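PDB 4XRI: putative uncharacterized protein from Chaetomium thermophilum, which probably acts as an importin-beta nuclear transport receptor, binding a small GTPase and carrying protein cargo into the nucleus. Local coordinates for residues A[255-260]-A[296-301]; A[365-370]-A[403-408]; A[378-383]-A[397-402]. The protein carries 2 engineered substitutions. One frame throughout, in Å; residues are numbered along the deposited sequence.

Contact 1. Residues A[255-260]-A[296-301]; sequences RIMALY and STVCEE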
# COMPACT_ATOMS: atom_id res chain seq x y z
N ARG A 255 -12.19 13.72 11.96
CA ARG A 255 -12.57 12.35 12.26
C ARG A 255 -14.08 12.17 12.12
O ARG A 255 -14.55 11.13 11.67
CB ARG A 255 -12.10 11.95 13.66
CG ARG A 255 -10.62 11.65 13.73
CD ARG A 255 -10.13 11.41 15.14
NE ARG A 255 -8.67 11.34 15.16
CZ ARG A 255 -7.93 11.00 16.21
NH1 ARG A 255 -8.52 10.67 17.35
NH2 ARG A 255 -6.61 10.97 16.11
N ILE A 256 -14.83 13.20 12.51
CA ILE A 256 -16.28 13.19 12.36
C ILE A 256 -16.67 13.07 10.89
O ILE A 256 -17.52 12.26 10.53
CB ILE A 256 -16.91 14.46 12.97
CG1 ILE A 256 -16.89 14.38 14.50
CG2 ILE A 256 -18.34 14.63 12.47
CD1 ILE A 256 -17.27 15.67 15.18
N MET A 257 -16.04 13.89 10.05
CA MET A 257 -16.30 13.86 8.62
C MET A 257 -15.95 12.50 8.02
O MET A 257 -16.69 11.97 7.19
CB MET A 257 -15.51 14.96 7.91
CG MET A 257 -15.69 14.98 6.39
SD MET A 257 -17.40 15.27 5.89
CE MET A 257 -17.70 16.88 6.63
N ALA A 258 -14.83 11.93 8.45
CA ALA A 258 -14.35 10.65 7.93
C ALA A 258 -15.30 9.52 8.30
O ALA A 258 -15.50 8.58 7.53
CB ALA A 258 -12.95 10.36 8.45
N LEU A 259 -15.89 9.62 9.48
CA LEU A 259 -16.77 8.57 9.99
C LEU A 259 -18.24 8.80 9.63
O LEU A 259 -18.98 7.84 9.39
CB LEU A 259 -16.64 8.46 11.51
CG LEU A 259 -15.37 7.84 12.09
CD1 LEU A 259 -15.21 8.26 13.54
CD2 LEU A 259 -15.41 6.33 11.97
N TYR A 260 -18.67 10.06 9.61
CA TYR A 260 -20.09 10.35 9.53
C TYR A 260 -20.47 11.33 8.44
O TYR A 260 -21.34 12.17 8.63
CB TYR A 260 -20.58 10.87 10.89
CG TYR A 260 -20.19 9.97 12.03
CD1 TYR A 260 -20.66 8.67 12.10
CD2 TYR A 260 -19.34 10.42 13.04
CE1 TYR A 260 -20.30 7.84 13.14
CE2 TYR A 260 -18.98 9.60 14.09
CZ TYR A 260 -19.46 8.30 14.13
OH TYR A 260 -19.10 7.47 15.16
N SER A 296 -9.47 17.75 2.37
CA SER A 296 -8.86 16.56 1.79
C SER A 296 -9.69 15.34 2.15
O SER A 296 -9.91 14.45 1.33
CB SER A 296 -7.41 16.40 2.27
OG SER A 296 -6.57 17.38 1.69
N THR A 297 -10.18 15.31 3.39
CA THR A 297 -11.01 14.21 3.87
C THR A 297 -12.35 14.19 3.14
O THR A 297 -12.83 13.13 2.74
CB THR A 297 -11.27 14.30 5.39
OG1 THR A 297 -10.02 14.29 6.08
CG2 THR A 297 -12.10 13.12 5.85
N VAL A 298 -12.95 15.37 2.97
CA VAL A 298 -14.20 15.51 2.23
C VAL A 298 -14.03 15.00 0.80
O VAL A 298 -14.85 14.24 0.29
CB VAL A 298 -14.69 16.97 2.20
CG1 VAL A 298 -15.84 17.13 1.22
CG2 VAL A 298 -15.09 17.42 3.59
N CYS A 299 -12.94 15.43 0.16
CA CYS A 299 -12.66 15.06 -1.22
C CYS A 299 -12.44 13.56 -1.37
O CYS A 299 -12.96 12.95 -2.29
CB CYS A 299 -11.45 15.84 -1.74
SG CYS A 299 -11.80 17.58 -2.11
N GLU A 300 -11.67 12.98 -0.45
CA GLU A 300 -11.41 11.55 -0.46
C GLU A 300 -12.71 10.75 -0.36
O GLU A 300 -12.93 9.81 -1.11
CB GLU A 300 -10.46 11.16 0.67
CG GLU A 300 -9.01 11.53 0.40
CD GLU A 300 -8.11 11.31 1.60
OE1 GLU A 300 -8.65 11.09 2.71
OE2 GLU A 300 -6.88 11.37 1.44
N GLU A 301 -13.56 11.15 0.58
CA GLU A 301 -14.87 10.52 0.76
C GLU A 301 -15.71 10.61 -0.50
O GLU A 301 -16.28 9.61 -0.95
CB GLU A 301 -15.63 11.15 1.93
CG GLU A 301 -15.20 10.66 3.29
CD GLU A 301 -15.53 9.19 3.50
OE1 GLU A 301 -16.70 8.81 3.29
OE2 GLU A 301 -14.62 8.43 3.87
O HOH W 1 -17.87 8.77 6.51
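Met-257 and Val-298 carry the apolar part of this contact, their side chains meeting at a slant between two helix segments that run nearly parallel, 10° apart with axes 9.3 Å from each other. Met-257 sends CG anti to its backbone N (chi1 179°) and then bends twice, so CG, SD and CE wrap successively around one methyl of the valine: CG lies 3.8 Å from Val-298 CG2, SD 3.9 Å from Val-298 CG2. Met-257 CG also comes 4.1 Å from Thr-297 CG2, the two side chains sliding past each other in opposite directions. The threonine's methyl carries that side, with Thr-297 CG2 3.9 Å from Ala-258 CB, while its hydroxyl is taken up within its own helix by the carbonyl of Glu-293. An alanine in place of Met-257 would probably leave Val-298 CG2 without its partner across this contact and open a gap between the two helices.

Nearer the C-terminal end of the segments the link turns polar. A water donates to Ala-258 O at 2.6 Å, and its bond to Glu-301 OE1 at 3.4 Å is weak; the water has more acceptors in reach than protons, so the two need not be served at once. Glu-301 OE1 also forms a weak, long ion pair with Arg-319.

Helices 243-260 and 285-310 lie side by side with helix 265-280 between them in sequence, an arrangement in keeping with a HEAT-repeat solenoid. Met-264 packs on Met-257, Phe-324 of helix 324-340 on Val-298, and helix 354-369 on Ser-296 and Cys-299.

Contact 2. Residues A[365-370]-A[403-408]; sequences YAQAVG and IMDGPE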
# COMPACT_ATOMS: atom_id res chain seq x y z
N TYR A 365 -9.11 17.59 -4.99
CA TYR A 365 -10.23 18.46 -5.33
C TYR A 365 -10.57 18.35 -6.81
O TYR A 365 -11.74 18.34 -7.19
CB TYR A 365 -9.91 19.91 -4.96
CG TYR A 365 -11.09 20.65 -4.36
CD1 TYR A 365 -12.16 21.05 -5.14
CD2 TYR A 365 -11.12 20.95 -3.00
CE1 TYR A 365 -13.24 21.72 -4.58
CE2 TYR A 365 -12.19 21.62 -2.44
CZ TYR A 365 -13.24 22.00 -3.23
OH TYR A 365 -14.31 22.67 -2.68
N ALA A 366 -9.53 18.27 -7.64
CA ALA A 366 -9.70 18.16 -9.09
C ALA A 366 -10.38 16.85 -9.46
O ALA A 366 -11.20 16.80 -10.37
CB ALA A 366 -8.36 18.28 -9.79
N GLN A 367 -10.02 15.79 -8.74
CA GLN A 367 -10.64 14.48 -8.93
C GLN A 367 -12.09 14.50 -8.46
O GLN A 367 -12.96 13.87 -9.06
CB GLN A 367 -9.86 13.40 -8.17
CG GLN A 367 -8.45 13.15 -8.69
CD GLN A 367 -7.68 12.14 -7.85
OE1 GLN A 367 -8.19 11.06 -7.55
NE2 GLN A 367 -6.46 12.50 -7.47
N ALA A 368 -12.33 15.25 -7.39
CA ALA A 368 -13.64 15.27 -6.74
C ALA A 368 -14.69 16.06 -7.52
O ALA A 368 -15.85 15.68 -7.56
CB ALA A 368 -13.52 15.82 -5.33
N VAL A 369 -14.29 17.17 -8.14
CA VAL A 369 -15.26 18.07 -8.76
C VAL A 369 -15.09 18.21 -10.27
O VAL A 369 -15.95 18.76 -10.94
CB VAL A 369 -15.20 19.48 -8.14
CG1 VAL A 369 -15.13 19.38 -6.62
CG2 VAL A 369 -14.01 20.26 -8.68
N GLY A 370 -13.98 17.71 -10.79
CA GLY A 370 -13.73 17.73 -12.22
C GLY A 370 -13.58 19.12 -12.82
O GLY A 370 -12.79 19.93 -12.36
N ILE A 403 -4.32 19.91 -11.50
CA ILE A 403 -5.70 19.67 -11.89
C ILE A 403 -5.84 18.85 -13.18
O ILE A 403 -6.93 18.77 -13.75
CB ILE A 403 -6.47 20.99 -12.09
CG1 ILE A 403 -5.88 21.80 -13.25
CG2 ILE A 403 -6.49 21.80 -10.80
CD1 ILE A 403 -6.78 22.91 -13.74
N MET A 404 -4.75 18.25 -13.63
CA MET A 404 -4.77 17.51 -14.89
C MET A 404 -5.53 16.19 -14.76
O MET A 404 -6.15 15.72 -15.71
CB MET A 404 -3.35 17.26 -15.38
CG MET A 404 -2.72 18.48 -16.02
SD MET A 404 -3.72 19.10 -17.39
CE MET A 404 -3.12 20.77 -17.52
N ASP A 405 -5.47 15.58 -13.58
CA ASP A 405 -6.19 14.34 -13.34
C ASP A 405 -7.51 14.62 -12.63
O ASP A 405 -7.52 15.04 -11.47
CB ASP A 405 -5.33 13.36 -12.53
CG ASP A 405 -6.06 12.06 -12.22
OD1 ASP A 405 -7.06 11.75 -12.90
OD2 ASP A 405 -5.62 11.35 -11.30
N GLY A 406 -8.62 14.38 -13.32
CA GLY A 406 -9.93 14.61 -12.74
C GLY A 406 -10.99 15.08 -13.72
O GLY A 406 -11.94 14.36 -14.00
N PRO A 407 -10.85 16.32 -14.23
CA PRO A 407 -11.84 16.87 -15.15
C PRO A 407 -11.86 16.16 -16.50
O PRO A 407 -10.96 15.39 -16.81
CB PRO A 407 -11.40 18.33 -15.31
CG PRO A 407 -9.98 18.36 -14.90
CD PRO A 407 -9.83 17.32 -13.84
N GLU A 408 -12.89 16.44 -17.29
CA GLU A 408 -13.04 15.85 -18.61
C GLU A 408 -11.85 16.18 -19.50
O GLU A 408 -11.48 17.35 -19.62
CB GLU A 408 -14.33 16.31 -19.28
CG GLU A 408 -15.59 15.89 -18.55
CD GLU A 408 -16.84 16.45 -19.19
OE1 GLU A 408 -16.71 17.34 -20.06
OE2 GLU A 408 -17.94 16.00 -18.83
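In this HEAT-repeat solenoid, the connection between helices 390-402 and 409-425 folds against the C-terminal end of helix 354-369, so that residues 403-408 meet residues 365-370 through Ala-366, Gln-367 and Gly-370. The segments bury 275 Å² between them without a hydrogen bond across, and the evidence for the fit lies in close backbone approaches. The CA atoms of Gln-367 and Gly-406 are 3.9 Å apart.

Gly-406 explains much of that closeness. A side chain on it would run into Ala-366 O and Gln-367 N, and its backbone angles (phi 146°) would press such a group against the preceding carbonyl as well. With only hydrogens there, Gly-406 CA makes a CH...O contact of 3.5 Å to Ala-366 O. That same oxygen accepts the amide of Gly-370, the first residue to leave helical backbone angles, with positive phi.

Ala-366 points its methyl at the loop: Ala-366 CB touches Ile-403 CA at 3.7 Å, with the Ile-403 CB and CG2 atoms just behind. Ile-403 has CG1 between its backbone N and carbonyl carbon (chi1 64°), which carries that branch away and leaves CG2 beside the alanine. Ile-373 packs on both residues.

One residue on from Ala-366, Gln-367 CG rests 3.5 Å from Asp-405 O. The side chains cross obliquely, yet the amide and carboxylate planes lie within 17° of parallel; the polar ends come no nearer than 4.1 Å, Gln-367 NE2 to Asp-405 OD2. At the far end the proline ring, in contact with Leu-412 of helix 409-425, leans on the glycine after the helix, Pro-407 CB lying 3.4 Å from Gly-370 C.

Contact 3. Residues A[378-383]-A[397-402]; sequences IQFVEH and VSAFGA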
# COMPACT_ATOMS: atom_id res chain seq x y z
N ILE A 378 -7.35 28.35 -13.51
CA ILE A 378 -6.85 29.02 -14.70
C ILE A 378 -6.71 30.52 -14.46
O ILE A 378 -5.75 31.14 -14.93
CB ILE A 378 -7.77 28.76 -15.92
CG1 ILE A 378 -7.64 27.30 -16.36
CG2 ILE A 378 -7.42 29.67 -17.07
CD1 ILE A 378 -6.21 26.86 -16.57
N GLN A 379 -7.65 31.10 -13.72
CA GLN A 379 -7.56 32.51 -13.35
C GLN A 379 -6.29 32.76 -12.56
O GLN A 379 -5.59 33.74 -12.77
CB GLN A 379 -8.78 32.94 -12.54
CG GLN A 379 -8.75 34.41 -12.15
CD GLN A 379 -9.88 34.80 -11.22
OE1 GLN A 379 -10.43 33.96 -10.50
NE2 GLN A 379 -10.25 36.08 -11.23
N PHE A 380 -5.99 31.84 -11.64
CA PHE A 380 -4.81 31.94 -10.79
C PHE A 380 -3.52 31.76 -11.58
O PHE A 380 -2.54 32.48 -11.35
CB PHE A 380 -4.89 30.91 -9.66
CG PHE A 380 -3.70 30.92 -8.74
CD1 PHE A 380 -3.66 31.77 -7.65
CD2 PHE A 380 -2.64 30.06 -8.96
CE1 PHE A 380 -2.57 31.77 -6.80
CE2 PHE A 380 -1.54 30.06 -8.11
CZ PHE A 380 -1.51 30.92 -7.03
N VAL A 381 -3.52 30.79 -12.49
CA VAL A 381 -2.33 30.48 -13.28
C VAL A 381 -1.98 31.63 -14.22
O VAL A 381 -0.82 31.98 -14.38
CB VAL A 381 -2.52 29.18 -14.10
CG1 VAL A 381 -1.34 28.96 -15.04
CG2 VAL A 381 -2.68 28.00 -13.17
N GLU A 382 -3.00 32.21 -14.85
CA GLU A 382 -2.79 33.34 -15.76
C GLU A 382 -2.25 34.55 -15.01
O GLU A 382 -1.36 35.26 -15.51
CB GLU A 382 -4.08 33.70 -16.49
CG GLU A 382 -4.56 32.65 -17.48
CD GLU A 382 -5.54 33.22 -18.50
OE1 GLU A 382 -5.30 34.34 -18.99
OE2 GLU A 382 -6.55 32.54 -18.80
N HIS A 383 -2.78 34.79 -13.82
CA HIS A 383 -2.37 35.93 -13.00
C HIS A 383 -0.92 35.85 -12.53
O HIS A 383 -0.27 36.88 -12.35
CB HIS A 383 -3.27 36.06 -11.77
CG HIS A 383 -4.66 36.52 -12.07
ND1 HIS A 383 -5.59 36.78 -11.09
CD2 HIS A 383 -5.29 36.78 -13.25
CE1 HIS A 383 -6.73 37.17 -11.64
NE2 HIS A 383 -6.56 37.18 -12.95
N VAL A 397 2.47 27.07 -11.92
CA VAL A 397 2.75 25.85 -12.68
C VAL A 397 2.31 24.61 -11.90
O VAL A 397 1.80 23.66 -12.48
CB VAL A 397 4.25 25.73 -13.05
CG1 VAL A 397 4.64 26.84 -14.02
CG2 VAL A 397 5.13 25.77 -11.82
N SER A 398 2.49 24.65 -10.58
CA SER A 398 2.08 23.54 -9.72
C SER A 398 0.58 23.31 -9.83
O SER A 398 0.13 22.18 -10.03
CB SER A 398 2.46 23.82 -8.26
OG SER A 398 3.87 23.82 -8.09
N ALA A 399 -0.17 24.40 -9.70
CA ALA A 399 -1.63 24.35 -9.78
C ALA A 399 -2.09 23.76 -11.11
O ALA A 399 -3.00 22.94 -11.15
CB ALA A 399 -2.21 25.74 -9.59
N PHE A 400 -1.45 24.20 -12.19
CA PHE A 400 -1.79 23.76 -13.54
C PHE A 400 -1.65 22.25 -13.67
O PHE A 400 -2.57 21.57 -14.13
CB PHE A 400 -0.89 24.46 -14.56
CG PHE A 400 -1.38 24.34 -15.97
CD1 PHE A 400 -0.65 23.65 -16.92
CD2 PHE A 400 -2.58 24.91 -16.34
CE1 PHE A 400 -1.10 23.55 -18.22
CE2 PHE A 400 -3.04 24.81 -17.64
CZ PHE A 400 -2.30 24.13 -18.58
N GLY A 401 -0.51 21.72 -13.24
CA GLY A 401 -0.28 20.29 -13.26
C GLY A 401 -1.21 19.56 -12.31
O GLY A 401 -1.64 18.45 -12.60
N ALA A 402 -1.53 20.20 -11.19
CA ALA A 402 -2.32 19.57 -10.13
C ALA A 402 -3.74 19.17 -10.55
O ALA A 402 -4.29 18.21 -10.03
CB ALA A 402 -2.39 20.49 -8.92
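Phe-400 reaches across to Val-381 and Ile-378, and it can be followed outward atom by atom. Its CB lies 4.2 Å from Val-381 CG2, the methyl that also stands 4.1 Å from Phe-400 N and so rests against the start of the side chain and the backbone behind it. Beyond CB, CG is anti to the backbone N (chi1 -165°), which turns the ring toward the Ile-378 end of the partner segment. There one side of the ring, CD2 and CE2, meets a single methyl: Phe-400 CD2 is 4.1 Å from Ile-378 CD1, and Phe-400 CE2 is 3.9 Å from Ile-378 CD1. The methyl sits at the ring edge, in its plane, rather than over a face. Ile-378 brings it there by a bend at chi2 (-52°) that swings CD1 toward the phenylalanine.

The two segments belong to consecutive helices, 374-384 and 390-402, crossing at -149° with axes 9.1 Å apart: a roughly antiparallel pair of successive helices within the HEAT-repeat solenoid. Val-381 and Phe-400 are the residues in nearest backbone register. The Phe-400 side chain also touches Ile-415 and Leu-423 of helix 409-425 and Ile-445 of helix 432-449.

Ala-399 meets the same valine methyl, its CB 4.3 Å from Val-381 CG2. The methyl of Ala-399 also lies obliquely to the Phe-380 ring, Phe-380 CD2 being 4.4 Å from Ala-399 CB, with Leu-337 of helix 324-340 touching both residues.

How the contacts relate
From the N terminus, contact 1 closes first: 35 residues, mostly helical, lie between its segments, and they bring helix 285-310 back beside helix 243-260. Contact 2 opens later, at the end of helix 354-369, so the two are in series. They still touch, because Cys-299 SG of contact 1 packs on Tyr-365 and Ala-368 of contact 2. Contact 3 opens and closes wholly within the loop of contact 2, joining helices 374-384 and 390-402; nothing crosses. Contact 2 then closes just beyond, where the chain leaves helix 390-402, and Ala-366 CB lies 4.1 Å from Ala-402 O of contact 3. Contacts 1 and 3 do not touch, their nearest atoms being about 11 Å apart.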